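Local structure of extracellular solute-binding protein (Bordetella parapertussis, 3PU5) at residues Y110-I115 against A237-P242; F147-S152 against F191-N196; N196-L201 against P211-R216. The protein probably binds a small solute, perhaps a polyamine, outside the cytoplasmic membrane and hands it to an ABC transporter. One frame throughout, in Å; residues are numbered along the deposited sequence.

Contact 1: Y110-I115 against A237-P242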
loop_
_atom_site.group_PDB
_atom_site.type_symbol
_atom_site.label_atom_id
_atom_site.label_comp_id
_atom_site.label_asym_id
_atom_site.label_seq_id
_atom_site.Cartn_x
_atom_site.Cartn_y
_atom_site.Cartn_z
ATOM N N TYR A 110 -1.943 -5.331 0.317
ATOM C CA TYR A 110 -1.469 -4.207 1.119
ATOM C C TYR A 110 0.027 -4.348 1.424
ATOM O O TYR A 110 0.513 -5.443 1.711
ATOM C CB TYR A 110 -2.340 -3.981 2.384
ATOM C CG TYR A 110 -2.288 -5.082 3.426
ATOM C CD1 TYR A 110 -1.289 -5.102 4.385
ATOM C CD2 TYR A 110 -3.250 -6.097 3.457
ATOM C CE1 TYR A 110 -1.235 -6.100 5.338
ATOM C CE2 TYR A 110 -3.195 -7.107 4.408
ATOM C CZ TYR A 110 -2.183 -7.105 5.340
ATOM O OH TYR A 110 -2.106 -8.097 6.291
ATOM N N SER A 111 0.760 -3.249 1.285
ATOM C CA SER A 111 2.136 -3.177 1.778
ATOM C C SER A 111 2.143 -2.229 2.962
ATOM O O SER A 111 1.357 -1.275 2.993
ATOM C CB SER A 111 3.107 -2.707 0.687
ATOM O OG SER A 111 2.841 -1.374 0.303
ATOM N N SER A 112 3.008 -2.495 3.943
ATOM C CA SER A 112 2.899 -1.852 5.251
ATOM C C SER A 112 4.151 -1.102 5.675
ATOM O O SER A 112 5.246 -1.674 5.700
ATOM C CB SER A 112 2.578 -2.897 6.331
ATOM O OG SER A 112 1.411 -3.609 6.000
ATOM N N VAL A 113 3.983 0.169 6.026
ATOM C CA VAL A 113 5.074 0.940 6.595
ATOM C C VAL A 113 5.179 0.673 8.092
ATOM O O VAL A 113 4.220 0.880 8.847
ATOM C CB VAL A 113 4.917 2.449 6.348
ATOM C CG1 VAL A 113 6.112 3.206 6.945
ATOM C CG2 VAL A 113 4.806 2.729 4.849
ATOM N N GLY A 114 6.343 0.182 8.504
ATOM C CA GLY A 114 6.645 -0.001 9.903
ATOM C C GLY A 114 7.950 0.716 10.175
ATOM O O GLY A 114 8.256 1.723 9.527
ATOM N N ILE A 115 8.723 0.191 11.118
ATOM C CA ILE A 115 10.011 0.783 11.471
ATOM C C ILE A 115 11.140 -0.191 11.144
ATOM O O ILE A 115 11.198 -1.293 11.702
ATOM C CB ILE A 115 10.055 1.140 12.957
ATOM C CG1 ILE A 115 8.901 2.091 13.295
ATOM C CG2 ILE A 115 11.413 1.759 13.331
ATOM C CD1 ILE A 115 8.339 1.911 14.701
ATOM N N ALA A 237 0.995 -0.985 11.892
ATOM C CA ALA A 237 1.667 -0.495 10.693
ATOM C C ALA A 237 0.662 0.274 9.814
ATOM O O ALA A 237 -0.550 0.057 9.894
ATOM C CB ALA A 237 2.308 -1.641 9.929
ATOM N N VAL A 238 1.172 1.188 8.999
ATOM C CA VAL A 238 0.328 2.010 8.142
ATOM C C VAL A 238 0.430 1.469 6.738
ATOM O O VAL A 238 1.504 1.495 6.137
ATOM C CB VAL A 238 0.805 3.448 8.117
ATOM C CG1 VAL A 238 -0.272 4.342 7.515
ATOM C CG2 VAL A 238 1.173 3.878 9.510
ATOM N N SER A 239 -0.695 0.995 6.217
ATOM C CA SER A 239 -0.683 0.178 5.025
ATOM C C SER A 239 -1.463 0.807 3.902
ATOM O O SER A 239 -2.435 1.527 4.124
ATOM C CB SER A 239 -1.247 -1.197 5.341
ATOM O OG SER A 239 -0.517 -1.788 6.401
ATOM N N SER A 240 -1.015 0.533 2.685
ATOM C CA SER A 240 -1.669 1.048 1.505
ATOM C C SER A 240 -1.591 -0.036 0.444
ATOM O O SER A 240 -0.793 -0.973 0.546
ATOM C CB SER A 240 -0.965 2.315 1.017
ATOM O OG SER A 240 -0.951 3.321 2.016
ATOM N N GLY A 241 -2.399 0.098 -0.593
ATOM C CA GLY A 241 -2.368 -0.878 -1.659
ATOM C C GLY A 241 -3.152 -0.415 -2.863
ATOM O O GLY A 241 -3.903 0.557 -2.790
ATOM N N PRO A 242 -2.985 -1.128 -3.983
ATOM C CA PRO A 242 -3.696 -0.793 -5.218
ATOM C C PRO A 242 -5.157 -1.218 -5.111
ATOM O O PRO A 242 -5.497 -2.100 -4.322
ATOM C CB PRO A 242 -2.956 -1.609 -6.284
ATOM C CG PRO A 242 -2.378 -2.797 -5.538
ATOM C CD PRO A 242 -2.110 -2.310 -4.119
#
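Ser111 pairs with Ser240, and Val113 with Val238, in an antiparallel stretch of sheet where 111-115 runs at 156° to 238-240. Four backbone hydrogen bonds tie these two hydrogen-bonded pairs. At one end Ser111 N donates a hydrogen bond to Ser240 O at 2.9 Å, and the return bond from Ser240 N to Ser111 O is 3.0 Å long. At the other, Val113 N reaches Val238 O at 2.8 Å, and Val238 N meets Val113 O at 3.1 Å.

The polar link between side chains falls at the non-hydrogen-bonded pair in the middle. There Ser112 OG and Ser239 OG share a hydrogen bond of 2.7 Å, in which either hydroxyl could be the donor. In both residues OG is anti to the carbonyl carbon (chi1 -56°), and serine is short enough for the two hydroxyls to meet directly across the strands.

Weaker contacts fill the rest. Ser239 CA makes a C-H...O contact with Ser111 O at 3.2 Å. Ala237 CB packs on Val113 O at 3.3 Å, its small methyl group fitting beside the strand. Tyr110 lays its ring past the serine pair, with CD1 4.0 Å from Ser239 OG, and Ser112 OG lies at the ring's edge, in its plane. The phenol end leads away and bonds to Pro295 O, while the ring of Phe97 meets that of Tyr110, the two planes about 15° apart.

On the face carrying Val113 and Val238, the branched valines suit a strand covered by helices: Val159 and Met162 of helix 156-167, and Trp129 of helix 129-138. The far side of 111-117 is flanked by strand 209-213 and the start of helix 214-223, with backbone bonds from Gly114 to Gly212 and between Ser112 and Asp214.

Contact 2: F147-S152 against F191-N196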
loop_
_atom_site.group_PDB
_atom_site.type_symbol
_atom_site.label_atom_id
_atom_site.label_comp_id
_atom_site.label_asym_id
_atom_site.label_seq_id
_atom_site.Cartn_x
_atom_site.Cartn_y
_atom_site.Cartn_z
ATOM N N PHE A 147 13.723 9.577 7.188
ATOM C CA PHE A 147 12.266 9.718 7.198
ATOM C C PHE A 147 11.738 9.997 5.789
ATOM O O PHE A 147 12.439 10.582 4.976
ATOM C CB PHE A 147 11.844 10.853 8.145
ATOM C CG PHE A 147 10.368 10.876 8.446
ATOM C CD1 PHE A 147 9.493 11.579 7.633
ATOM C CD2 PHE A 147 9.854 10.170 9.536
ATOM C CE1 PHE A 147 8.124 11.584 7.894
ATOM C CE2 PHE A 147 8.483 10.172 9.809
ATOM C CZ PHE A 147 7.620 10.885 8.988
ATOM N N ASN A 148 10.507 9.572 5.506
ATOM C CA ASN A 148 9.894 9.773 4.187
ATOM C C ASN A 148 9.824 11.252 3.789
ATOM O O ASN A 148 9.292 12.074 4.544
ATOM C CB ASN A 148 8.448 9.235 4.166
ATOM C CG ASN A 148 8.299 7.861 4.805
ATOM O OD1 ASN A 148 7.692 6.958 4.214
ATOM N ND2 ASN A 148 8.804 7.706 6.026
ATOM N N ASN A 149 10.327 11.598 2.610
ATOM C CA ASN A 149 10.116 12.951 2.102
ATOM C C ASN A 149 8.665 13.146 1.692
ATOM O O ASN A 149 8.160 12.391 0.861
ATOM C CB ASN A 149 11.021 13.255 0.912
ATOM C CG ASN A 149 10.912 14.706 0.467
ATOM O OD1 ASN A 149 10.774 15.000 -0.714
ATOM N ND2 ASN A 149 10.952 15.614 1.425
ATOM N N LEU A 150 7.995 14.147 2.265
ATOM C CA LEU A 150 6.572 14.369 1.967
ATOM C C LEU A 150 6.280 14.504 0.463
ATOM O O LEU A 150 5.341 13.898 -0.055
ATOM C CB LEU A 150 6.009 15.572 2.739
ATOM C CG LEU A 150 4.494 15.733 2.573
ATOM C CD1 LEU A 150 3.800 14.418 2.881
ATOM C CD2 LEU A 150 3.915 16.858 3.425
ATOM N N SER A 151 7.103 15.271 -0.241
ATOM C CA SER A 151 6.875 15.552 -1.660
ATOM C C SER A 151 7.200 14.413 -2.623
ATOM O O SER A 151 7.090 14.591 -3.834
ATOM C CB SER A 151 7.697 16.772 -2.087
ATOM O OG SER A 151 7.407 17.875 -1.251
ATOM N N SER A 152 7.602 13.253 -2.118
ATOM C CA SER A 152 8.140 12.234 -3.011
ATOM C C SER A 152 7.216 11.049 -3.303
ATOM O O SER A 152 7.622 10.084 -3.948
ATOM C CB SER A 152 9.497 11.747 -2.498
ATOM O OG SER A 152 10.453 12.792 -2.554
ATOM N N PHE A 191 15.788 12.930 4.257
ATOM C CA PHE A 191 14.396 12.729 3.904
ATOM C C PHE A 191 14.400 12.029 2.553
ATOM O O PHE A 191 14.690 12.641 1.522
ATOM C CB PHE A 191 13.653 14.063 3.848
ATOM C CG PHE A 191 13.399 14.665 5.203
ATOM C CD1 PHE A 191 14.209 15.679 5.694
ATOM C CD2 PHE A 191 12.356 14.204 5.998
ATOM C CE1 PHE A 191 13.974 16.230 6.955
ATOM C CE2 PHE A 191 12.120 14.743 7.243
ATOM C CZ PHE A 191 12.929 15.762 7.727
ATOM N N PHE A 192 14.103 10.736 2.562
ATOM C CA PHE A 192 14.337 9.912 1.390
ATOM C C PHE A 192 13.231 10.032 0.347
ATOM O O PHE A 192 12.091 10.353 0.667
ATOM C CB PHE A 192 14.593 8.448 1.781
ATOM C CG PHE A 192 13.399 7.750 2.381
ATOM C CD1 PHE A 192 12.448 7.161 1.569
ATOM C CD2 PHE A 192 13.250 7.653 3.761
ATOM C CE1 PHE A 192 11.351 6.503 2.121
ATOM C CE2 PHE A 192 12.168 7.000 4.313
ATOM C CZ PHE A 192 11.215 6.425 3.495
ATOM N N THR A 193 13.585 9.755 -0.903
ATOM C CA THR A 193 12.714 10.054 -2.022
ATOM C C THR A 193 12.321 8.823 -2.841
ATOM O O THR A 193 11.588 8.945 -3.812
ATOM C CB THR A 193 13.385 11.060 -2.978
ATOM O OG1 THR A 193 14.614 10.502 -3.448
ATOM C CG2 THR A 193 13.667 12.378 -2.281
ATOM N N ALA A 194 12.812 7.645 -2.471
ATOM C CA ALA A 194 12.430 6.429 -3.189
ATOM C C ALA A 194 12.124 5.260 -2.247
ATOM O O ALA A 194 12.658 5.187 -1.138
ATOM C CB ALA A 194 13.504 6.038 -4.188
ATOM N N PHE A 195 11.268 4.349 -2.703
ATOM C CA PHE A 195 10.856 3.181 -1.914
ATOM C C PHE A 195 12.013 2.289 -1.454
ATOM O O PHE A 195 11.956 1.685 -0.382
ATOM C CB PHE A 195 9.844 2.355 -2.704
ATOM C CG PHE A 195 8.486 2.989 -2.786
ATOM C CD1 PHE A 195 7.733 3.197 -1.638
ATOM C CD2 PHE A 195 7.961 3.378 -4.007
ATOM C CE1 PHE A 195 6.479 3.783 -1.711
ATOM C CE2 PHE A 195 6.705 3.965 -4.087
ATOM C CZ PHE A 195 5.965 4.165 -2.939
ATOM N N ASN A 196 13.059 2.214 -2.265
ATOM C CA ASN A 196 14.201 1.354 -1.977
ATOM C C ASN A 196 15.181 2.003 -0.997
ATOM O O ASN A 196 16.112 1.359 -0.524
ATOM C CB ASN A 196 14.904 0.990 -3.291
ATOM C CG ASN A 196 16.029 -0.003 -3.105
ATOM O OD1 ASN A 196 15.843 -1.090 -2.550
ATOM N ND2 ASN A 196 17.213 0.357 -3.592
#
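Phe192 lies beside Asn148 where strands 145-148 and 188-192 run parallel, joined through helices 156-167 and 174-184 in a beta-alpha-beta type of crossover, as expected in the alpha/beta lobe of a type II solute-binding protein. CB of Phe192 leans toward Asp197, which follows in the chain. CG sits between the backbone N and the carbonyl carbon (chi1 67°), and the ring beyond it lies over the neighbouring strand. CD2 then comes to 3.3 Å from Phe147 O. One atom further, CE2 is 3.3 Å from Asn148 N, and at the tip CZ touches Asn148 CG at 3.5 Å. One face of the ring thus takes Asn148 CA in a CH-pi contact, 3.8 Å from CA to the ring centroid. A flat aromatic suits this place because it can spread over a peptide, and Pro198 and Trp213 add further apolar cover.

On the opposite face of the sheet, Phe147 CB meets Phe191 CE2 at 4.0 Å, while the rings of Phe191 and Trp319 meet edge-to-face. Beyond the strands, Ser152 OG packs against Thr193 CG2. The backbones are joined by two hydrogen bonds: Phe192 N to Phe147 O at 2.9 Å, and Asn149 N to Phe192 O, also 2.9 Å.

Contact 3: N196-L201 against P211-R216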
loop_
_atom_site.group_PDB
_atom_site.type_symbol
_atom_site.label_atom_id
_atom_site.label_comp_id
_atom_site.label_asym_id
_atom_site.label_seq_id
_atom_site.Cartn_x
_atom_site.Cartn_y
_atom_site.Cartn_z
ATOM N N ASN A 196 13.059 2.214 -2.265
ATOM C CA ASN A 196 14.201 1.354 -1.977
ATOM C C ASN A 196 15.181 2.003 -0.997
ATOM O O ASN A 196 16.112 1.359 -0.524
ATOM C CB ASN A 196 14.904 0.990 -3.291
ATOM C CG ASN A 196 16.029 -0.003 -3.105
ATOM O OD1 ASN A 196 15.843 -1.090 -2.550
ATOM N ND2 ASN A 196 17.213 0.357 -3.592
ATOM N N ASP A 197 14.949 3.273 -0.673
ATOM C CA ASP A 197 15.878 4.034 0.161
ATOM C C ASP A 197 16.103 3.484 1.589
ATOM O O ASP A 197 17.241 3.396 2.040
ATOM C CB ASP A 197 15.492 5.525 0.201
ATOM C CG ASP A 197 15.837 6.266 -1.094
ATOM O OD1 ASP A 197 16.565 5.699 -1.926
ATOM O OD2 ASP A 197 15.386 7.422 -1.280
ATOM N N PRO A 198 15.027 3.139 2.320
ATOM C CA PRO A 198 15.319 2.601 3.659
ATOM C C PRO A 198 16.294 1.413 3.659
ATOM O O PRO A 198 17.212 1.370 4.478
ATOM C CB PRO A 198 13.940 2.166 4.167
ATOM C CG PRO A 198 12.996 3.144 3.518
ATOM C CD PRO A 198 13.586 3.390 2.127
ATOM N N VAL A 199 16.113 0.462 2.751
ATOM C CA VAL A 199 17.001 -0.694 2.724
ATOM C C VAL A 199 18.452 -0.277 2.431
ATOM O O VAL A 199 19.383 -0.680 3.143
ATOM C CB VAL A 199 16.482 -1.774 1.752
ATOM C CG1 VAL A 199 17.608 -2.699 1.295
ATOM C CG2 VAL A 199 15.363 -2.569 2.417
ATOM N N VAL A 200 18.636 0.560 1.412
ATOM C CA VAL A 200 19.970 1.050 1.049
ATOM C C VAL A 200 20.621 1.837 2.189
ATOM O O VAL A 200 21.785 1.607 2.533
ATOM C CB VAL A 200 19.917 1.936 -0.201
ATOM C CG1 VAL A 200 21.242 2.669 -0.392
ATOM C CG2 VAL A 200 19.583 1.093 -1.429
ATOM N N LEU A 201 19.875 2.769 2.774
ATOM C CA LEU A 201 20.403 3.565 3.884
ATOM C C LEU A 201 20.823 2.664 5.046
ATOM O O LEU A 201 21.891 2.854 5.634
ATOM C CB LEU A 201 19.375 4.602 4.348
ATOM C CG LEU A 201 19.057 5.736 3.367
ATOM C CD1 LEU A 201 17.807 6.517 3.798
ATOM C CD2 LEU A 201 20.252 6.657 3.206
ATOM N N PRO A 211 11.361 4.827 8.924
ATOM C CA PRO A 211 10.228 4.084 8.355
ATOM C C PRO A 211 10.639 3.256 7.136
ATOM O O PRO A 211 11.447 3.715 6.327
ATOM C CB PRO A 211 9.238 5.191 7.961
ATOM C CG PRO A 211 9.638 6.393 8.829
ATOM C CD PRO A 211 11.141 6.284 8.895
ATOM N N GLY A 212 10.091 2.049 7.025
ATOM C CA GLY A 212 10.405 1.157 5.927
ATOM C C GLY A 212 9.274 0.172 5.679
ATOM O O GLY A 212 8.401 -0.027 6.536
ATOM N N TRP A 213 9.296 -0.454 4.509
ATOM C CA TRP A 213 8.227 -1.360 4.108
ATOM C C TRP A 213 8.492 -2.776 4.583
ATOM O O TRP A 213 9.639 -3.231 4.600
ATOM C CB TRP A 213 8.011 -1.291 2.588
ATOM C CG TRP A 213 7.297 -0.024 2.238
ATOM C CD1 TRP A 213 5.955 0.139 2.069
ATOM C CD2 TRP A 213 7.881 1.277 2.098
ATOM N NE1 TRP A 213 5.665 1.454 1.811
ATOM C CE2 TRP A 213 6.833 2.176 1.822
ATOM C CE3 TRP A 213 9.193 1.767 2.162
ATOM C CZ2 TRP A 213 7.049 3.536 1.619
ATOM C CZ3 TRP A 213 9.409 3.129 1.954
ATOM C CH2 TRP A 213 8.339 3.994 1.687
ATOM N N ASP A 214 7.433 -3.468 4.989
ATOM C CA ASP A 214 7.604 -4.825 5.505
ATOM C C ASP A 214 8.253 -5.751 4.477
ATOM O O ASP A 214 9.304 -6.324 4.746
ATOM C CB ASP A 214 6.304 -5.421 6.082
ATOM C CG ASP A 214 5.143 -5.445 5.082
ATOM O OD1 ASP A 214 5.083 -4.615 4.142
ATOM O OD2 ASP A 214 4.262 -6.307 5.254
ATOM N N GLY A 215 7.641 -5.882 3.303
ATOM C CA GLY A 215 8.148 -6.795 2.290
ATOM C C GLY A 215 9.574 -6.490 1.863
ATOM O O GLY A 215 10.442 -7.368 1.843
ATOM N N ARG A 216 9.817 -5.233 1.510
ATOM C CA ARG A 216 11.142 -4.804 1.095
ATOM C C ARG A 216 12.189 -5.116 2.155
ATOM O O ARG A 216 13.284 -5.589 1.839
ATOM C CB ARG A 216 11.125 -3.316 0.770
ATOM C CG ARG A 216 10.399 -3.031 -0.528
ATOM C CD ARG A 216 10.384 -1.563 -0.860
ATOM N NE ARG A 216 10.620 -1.371 -2.284
ATOM C CZ ARG A 216 9.702 -0.998 -3.162
ATOM N NH1 ARG A 216 8.457 -0.759 -2.771
ATOM N NH2 ARG A 216 10.035 -0.858 -4.437
#
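Pro198 presses its ring against the strand backbone at Pro211 and Gly212, and this is the tight part of the contact. CG of Pro198 stands 3.3 Å from Pro211 O, with CB of Pro198 at 3.6 Å from the same oxygen. The neighbouring Gly212 has no side chain, which lets the proline close on the main chain: Pro198 CG lies 4.1 Å from Gly212 CA. The same CG also meets the indole of Trp213 at its edge, near the ring plane, 3.9 Å from CZ3. Trp213 CG is anti to the carbonyl carbon (chi1 -75°), and the long, flat indole reaches from there to the helix. Proline suits the first turn of a helix, where a missing N-H costs little, and its compact ring fills the corner.

Toward solvent the packing thins. Val199 touches only with CG2, 3.7 Å from Arg216 O, a methyl group against a carbonyl. Further out, Asn196 N and Arg216 NE are 4.3 Å apart, and the exposed arginine runs past the loop that leads into the helix, touching Phe195 as well. Neither end makes a hydrogen bond to the other segment.

The helix segment 197-201 runs at 112° to strand segment 211-213, their axes 8.1 Å apart at closest approach. The strand runs straight into helix 214-223, with Trp213 at the N-cap position, and Gly212 and Asp214 bond by their backbones to strand 111-117. A helix packed over such a strand-to-helix junction is in keeping with the alpha/beta lobe of the type II periplasmic binding protein fold.

Overall arrangement
Contacts 2 and 3 lie one after the other along the chain, and both fall inside the loop closed by contact 1. Contacts 1 and 3 share a sheet, since strands 111-117 and 209-213 are neighbours in it; their centres are about 12 Å apart, and Val113 packs on Trp213 and Pro211. Contacts 2 and 3 share Asn196, with centres about 10 Å apart, and Phe195 of contact 2 meets Trp213 edge-to-face. Contacts 1 and 2 do not touch, their nearest atoms being about 5 Å apart. Trp213 and Pro211 thus bridge the three. In such proteins the solute probably binds between two lobes, and contact 1 lies nearest the chain's centre.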